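Local coordinates for protein MP-4 (Mucuna pruriens, PDB 5DSS) that contributes to snake venom neutralization by stimulating cross-reactive antibodies and is probably a Kunitz-type protease inhibitor of the beta-trefoil fold, at residues A[38-43]-A[48-53]. Residues are numbered along the deposited sequence; the frame is centred on the assembly and turned at random.
Sequences GKTRNL and TVLQDY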
loop_
_atom_site.group_PDB
_atom_site.type_symbol
_atom_site.label_atom_id
_atom_site.label_comp_id
_atom_site.label_asym_id
_atom_site.label_seq_id
_atom_site.Cartn_x
_atom_site.Cartn_y
_atom_site.Cartn_z
ATOM N N GLY A 38 -9.916 -4.901 -5.927
ATOM C CA GLY A 38 -11.303 -5.040 -5.575
ATOM C C GLY A 38 -12.189 -4.440 -6.616
ATOM O O GLY A 38 -11.717 -3.770 -7.545
ATOM N N LYS A 39 -13.470 -4.628 -6.451
ATOM C CA LYS A 39 -14.386 -4.018 -7.341
ATOM C C LYS A 39 -14.865 -2.649 -6.739
ATOM O O LYS A 39 -15.379 -2.520 -5.625
ATOM C CB LYS A 39 -15.476 -5.037 -7.781
ATOM C CG LYS A 39 -16.131 -4.794 -9.140
ATOM C CD LYS A 39 -17.609 -5.135 -9.175
ATOM C CE LYS A 39 -17.888 -6.495 -9.778
ATOM N NZ LYS A 39 -19.290 -6.819 -10.091
ATOM N N THR A 40 -14.585 -1.620 -7.514
ATOM C CA THR A 40 -15.034 -0.268 -7.206
ATOM C C THR A 40 -15.187 0.486 -8.533
ATOM O O THR A 40 -14.358 0.328 -9.432
ATOM C CB THR A 40 -14.068 0.430 -6.221
ATOM O OG1 THR A 40 -14.604 0.361 -4.891
ATOM C CG2 THR A 40 -13.839 1.892 -6.599
ATOM N N ARG A 41 -16.243 1.296 -8.639
ATOM C CA ARG A 41 -16.584 2.071 -9.843
ATOM C C ARG A 41 -16.901 1.174 -11.043
ATOM O O ARG A 41 -17.393 0.058 -10.880
ATOM C CB ARG A 41 -15.504 3.107 -10.182
ATOM C CG ARG A 41 -16.067 4.429 -10.685
ATOM C CD ARG A 41 -15.125 5.574 -10.359
ATOM N NE ARG A 41 -15.801 6.641 -9.620
ATOM C CZ ARG A 41 -16.815 6.459 -8.776
ATOM N NH1 ARG A 41 -17.287 5.238 -8.536
ATOM N NH2 ARG A 41 -17.355 7.506 -8.162
ATOM N N ASN A 42 -16.638 1.659 -12.249
ATOM C CA ASN A 42 -16.863 0.824 -13.416
ATOM C C ASN A 42 -15.656 0.485 -14.314
ATOM O O ASN A 42 -14.533 0.296 -13.825
ATOM C CB ASN A 42 -18.141 1.149 -14.168
ATOM C CG ASN A 42 -19.326 0.335 -13.674
ATOM O OD1 ASN A 42 -19.377 -0.884 -13.850
ATOM N ND2 ASN A 42 -20.290 1.008 -13.057
ATOM N N LEU A 43 -15.887 0.260 -15.562
ATOM C CA LEU A 43 -14.918 -0.476 -16.297
ATOM C C LEU A 43 -13.460 -0.262 -16.749
ATOM O O LEU A 43 -12.626 -1.040 -16.337
ATOM C CB LEU A 43 -15.741 -1.163 -17.437
ATOM C CG LEU A 43 -15.294 -1.624 -18.820
ATOM C CD1 LEU A 43 -14.935 -3.092 -18.689
ATOM C CD2 LEU A 43 -16.542 -1.501 -19.684
ATOM N N THR A 48 -7.987 0.758 -8.670
ATOM C CA THR A 48 -8.329 0.923 -7.269
ATOM C C THR A 48 -7.970 -0.288 -6.414
ATOM O O THR A 48 -8.566 -1.367 -6.567
ATOM C CB THR A 48 -9.830 1.275 -7.146
ATOM O OG1 THR A 48 -10.148 2.302 -8.103
ATOM C CG2 THR A 48 -10.189 1.743 -5.733
ATOM N N VAL A 49 -6.968 -0.095 -5.543
ATOM C CA VAL A 49 -6.559 -1.089 -4.548
ATOM C C VAL A 49 -7.557 -0.903 -3.405
ATOM O O VAL A 49 -7.681 0.187 -2.858
ATOM C CB VAL A 49 -5.115 -0.858 -4.045
ATOM C CG1 VAL A 49 -4.758 -1.780 -2.890
ATOM C CG2 VAL A 49 -4.137 -1.060 -5.179
ATOM N N LEU A 50 -8.250 -1.987 -3.058
ATOM C CA LEU A 50 -9.353 -1.940 -2.125
ATOM C C LEU A 50 -9.013 -2.511 -0.762
ATOM O O LEU A 50 -8.223 -3.437 -0.631
ATOM C CB LEU A 50 -10.553 -2.710 -2.689
ATOM C CG LEU A 50 -11.868 -1.952 -2.928
ATOM C CD1 LEU A 50 -12.595 -1.689 -1.620
ATOM C CD2 LEU A 50 -11.631 -0.650 -3.668
ATOM N N GLN A 51 -9.652 -1.952 0.259
ATOM C CA GLN A 51 -9.588 -2.529 1.573
ATOM C C GLN A 51 -10.945 -3.091 1.828
ATOM O O GLN A 51 -11.992 -2.539 1.489
ATOM C CB GLN A 51 -9.392 -1.524 2.629
ATOM C CG GLN A 51 -8.017 -0.946 2.674
ATOM C CD GLN A 51 -7.608 -0.820 4.096
ATOM O OE1 GLN A 51 -8.164 -1.512 4.979
ATOM N NE2 GLN A 51 -6.650 0.077 4.373
ATOM N N ASP A 52 -10.950 -4.196 2.455
ATOM C CA ASP A 52 -12.092 -5.005 2.606
ATOM C C ASP A 52 -12.941 -4.614 3.747
ATOM O O ASP A 52 -12.452 -4.325 4.749
ATOM C CB ASP A 52 -11.548 -6.325 2.941
ATOM C CG ASP A 52 -12.168 -7.389 2.251
ATOM O OD1 ASP A 52 -13.321 -7.479 2.099
ATOM O OD2 ASP A 52 -11.473 -8.181 1.807
ATOM N N TYR A 53 -14.222 -4.669 3.613
ATOM C CA TYR A 53 -15.146 -4.437 4.696
ATOM C C TYR A 53 -15.381 -5.760 5.409
ATOM O O TYR A 53 -16.055 -5.821 6.466
ATOM C CB TYR A 53 -16.456 -3.834 4.188
ATOM C CG TYR A 53 -16.386 -2.328 3.912
ATOM C CD1 TYR A 53 -15.562 -1.480 4.680
ATOM C CD2 TYR A 53 -17.161 -1.757 2.910
ATOM C CE1 TYR A 53 -15.499 -0.125 4.430
ATOM C CE2 TYR A 53 -17.120 -0.394 2.674
ATOM C CZ TYR A 53 -16.288 0.422 3.427
ATOM O OH TYR A 53 -16.284 1.793 3.148
#
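T40, T48 and L50 meet without any aromatic ring or other flat side-chain group, so the contact has no stacked faces or edges. Aliphatic carbons, largely methyls, do the touching. The guanidinium group of R41 leads away from the strand, with a long, weak ion pair to E162. T40 lies buried against both partners. Its CG2 meets CG2 of T48 at 3.8 Å, and these two side chains stand at about a right angle. The methyl of T48 is placed there by its first torsion: CG2 is anti to the backbone N, while OG1 lies beside that N (chi1 -46°). On the L50 side, CD2 packs 3.7 Å from CB of T40. Segment 38-43 belongs to the long connection between antiparallel strands 35-37 and 49-51, in a chain of the Kunitz-type beta-trefoil family. L50 pairs with R36 by backbone hydrogen bonding. G38, just past strand 35-37, stays close to L50 without such a bond, their CA atoms 5.0 Å apart. G38 has no side chain, and its CA sits 3.8 Å from CB of L50. K39 points away from the strand. The side chain of T48 also touches R165 of strand 164-167.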